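Local coordinates for protein probable zinc protease PqqL (Escherichia coli, PDB 6OFT) that probably works as a zinc-dependent metalloendopeptidase of the M16 family in the periplasm, this chain being the first half of the protein, at residues A[247-250]-A[251-254]. Sequence-based numbering, arbitrary orientation.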
ATOM      1  N   ILE A 247     -22.852   4.858   2.715  1.00 27.62           N
ATOM      2  CA  ILE A 247     -22.017   6.017   3.023  1.00 27.39           C
ATOM      3  C   ILE A 247     -22.687   7.225   2.407  1.00 33.21           C
ATOM      4  O   ILE A 247     -22.770   7.332   1.184  1.00 31.89           O
ATOM      5  CB  ILE A 247     -20.529   5.865   2.583  1.00 29.19           C
ATOM      6  CG1 ILE A 247     -19.892   4.603   3.210  1.00 28.43           C
ATOM      7  CG2 ILE A 247     -19.723   7.144   2.933  1.00 29.79           C
ATOM      8  CD1 ILE A 247     -18.555   4.250   2.718  1.00 24.91           C
ATOM      9  N   ASN A 248     -23.202   8.112   3.259  1.00 32.44           N
ATOM     10  CA  ASN A 248     -23.861   9.327   2.814  1.00 34.04           C
ATOM     11  C   ASN A 248     -22.929  10.526   3.067  1.00 40.91           C
ATOM     12  O   ASN A 248     -22.680  10.894   4.222  1.00 40.92           O
ATOM     13  CB  ASN A 248     -25.222   9.496   3.513  1.00 35.34           C
ATOM     14  CG  ASN A 248     -26.154  10.508   2.874  1.00 52.10           C
ATOM     15  OD1 ASN A 248     -25.739  11.523   2.294  1.00 44.28           O
ATOM     16  ND2 ASN A 248     -27.452  10.256   2.980  1.00 41.46           N
ATOM     17  N   ASP A 249     -22.375  11.094   1.981  1.00 38.40           N
ATOM     18  CA  ASP A 249     -21.482  12.257   2.040  1.00 38.88           C
ATOM     19  C   ASP A 249     -21.727  13.132   0.823  1.00 44.82           C
ATOM     20  O   ASP A 249     -21.452  12.720  -0.304  1.00 44.42           O
ATOM     21  CB  ASP A 249     -20.002  11.834   2.144  1.00 39.81           C
ATOM     22  CG  ASP A 249     -19.020  12.899   2.638  1.00 47.97           C
ATOM     23  OD1 ASP A 249     -18.064  12.535   3.347  1.00 47.35           O
ATOM     24  OD2 ASP A 249     -19.199  14.093   2.293  1.00 52.27           O
ATOM     25  N   LYS A 250     -22.245  14.347   1.061  1.00 44.18           N
ATOM     26  CA  LYS A 250     -22.597  15.326   0.026  1.00 44.89           C
ATOM     27  C   LYS A 250     -21.403  15.778  -0.811  1.00 48.59           C
ATOM     28  O   LYS A 250     -21.592  16.178  -1.960  1.00 48.79           O
ATOM     29  CB  LYS A 250     -23.351  16.529   0.624  1.00 48.38           C
ATOM     30  CG  LYS A 250     -24.580  16.135   1.445  1.00 63.51           C
ATOM     31  CD  LYS A 250     -25.822  16.947   1.089  1.00 73.41           C
ATOM     32  CE  LYS A 250     -26.980  16.667   2.022  1.00 84.42           C
ATOM     33  NZ  LYS A 250     -27.491  15.272   1.900  1.00 93.92           N
ATOM     34  N   GLU A 251     -20.177  15.648  -0.254  1.00 44.71           N
ATOM     35  CA  GLU A 251     -18.907  16.025  -0.881  1.00 44.13           C
ATOM     36  C   GLU A 251     -18.304  14.930  -1.774  1.00 46.75           C
ATOM     37  O   GLU A 251     -17.396  15.229  -2.550  1.00 45.51           O
ATOM     38  CB  GLU A 251     -17.890  16.515   0.169  1.00 45.21           C
ATOM     39  CG  GLU A 251     -18.277  17.854   0.783  1.00 55.62           C
ATOM     40  CD  GLU A 251     -17.192  18.656   1.479  1.00 75.18           C
ATOM     41  OE1 GLU A 251     -16.073  18.128   1.677  1.00 65.21           O
ATOM     42  OE2 GLU A 251     -17.472  19.823   1.836  1.00 74.80           O
ATOM     43  N   ASN A 252     -18.806  13.674  -1.678  1.00 43.06           N
ATOM     44  CA  ASN A 252     -18.358  12.570  -2.532  1.00 42.22           C
ATOM     45  C   ASN A 252     -18.928  12.797  -3.935  1.00 45.93           C
ATOM     46  O   ASN A 252     -20.061  13.274  -4.064  1.00 46.23           O
ATOM     47  CB  ASN A 252     -18.768  11.210  -1.953  1.00 41.53           C
ATOM     48  CG  ASN A 252     -17.927  10.759  -0.780  1.00 50.14           C
ATOM     49  OD1 ASN A 252     -16.813  11.247  -0.541  1.00 42.77           O
ATOM     50  ND2 ASN A 252     -18.428   9.788  -0.031  1.00 39.29           N
ATOM     51  N   ARG A 253     -18.134  12.524  -4.981  1.00 41.58           N
ATOM     52  CA  ARG A 253     -18.542  12.836  -6.353  1.00 42.09           C
ATOM     53  C   ARG A 253     -19.218  11.687  -7.131  1.00 44.47           C
ATOM     54  O   ARG A 253     -19.897  11.955  -8.126  1.00 44.06           O
ATOM     55  CB  ARG A 253     -17.353  13.401  -7.155  1.00 43.96           C
ATOM     56  CG  ARG A 253     -16.190  12.424  -7.351  1.00 60.74           C
ATOM     57  CD  ARG A 253     -15.203  12.933  -8.387  1.00 74.41           C
ATOM     58  NE  ARG A 253     -14.521  11.834  -9.073  1.00 80.37           N
ATOM     59  CZ  ARG A 253     -14.920  11.304 -10.225  1.00 93.12           C
ATOM     60  NH1 ARG A 253     -15.997  11.775 -10.845  1.00 79.79           N
ATOM     61  NH2 ARG A 253     -14.242  10.303 -10.771  1.00 79.10           N
ATOM     62  N   VAL A 254     -19.039  10.429  -6.689  1.00 39.26           N
ATOM     63  CA  VAL A 254     -19.568   9.255  -7.392  1.00 38.12           C
ATOM     64  C   VAL A 254     -20.506   8.412  -6.513  1.00 38.04           C
ATOM     65  O   VAL A 254     -20.141   8.027  -5.402  1.00 36.61           O
ATOM     66  CB  VAL A 254     -18.397   8.415  -7.992  1.00 42.31           C
ATOM     67  CG1 VAL A 254     -18.879   7.094  -8.577  1.00 42.44           C
ATOM     68  CG2 VAL A 254     -17.622   9.209  -9.047  1.00 42.58           C
TER
HETATM   69  O   HOH W   1     -20.983   8.722  -0.520  1.00 30.28           O
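Asp249 and Asn252 are the ends of a type I beta turn, entered as the chain leaves strand 242-248. The backbone N of Asn252 donates to Asp249 O at 3.1 Å, with an N-H...O angle of 154°. This donor sits well above the carbonyl plane. The Asp249 carboxylate adds a second bond: OD2 accepts from Glu251 N at 3.1 Å, on its anti side and somewhat out of the carboxylate plane. With CG anti to the backbone N (chi1 -162°), the group lies beside its own carbonyl carbon and reaches forward over the turn. This is an Asx turn, with the aspartate at its first position. OD2 also lies against Glu251 CB at 3.5 Å. Asn252 turns its amide back across Asp249, with ND2 3.4 Å from Asp249 CB. The same ND2 donates to a water at 2.8 Å. The water also lies 2.8 Å from Ile247 O, to which it may donate. Asp249 OD2 and Glu251 OE1 are 5.1 Å apart. Arg151, on helix 148-160, forms salt bridges with Asp249 OD1 and Glu251 OE1, which probably eases their repulsion. Replacing Asp249 by an alanine would probably leave Glu251 N without this acceptor and Arg151 with one carboxylate fewer. Asn252 ND2 is also hydrogen-bonded to Thr152 OG1. Ile247 and Asp249 make backbone hydrogen bonds to strand 430-436, so the turn joins this sheet edge to helix 148-160.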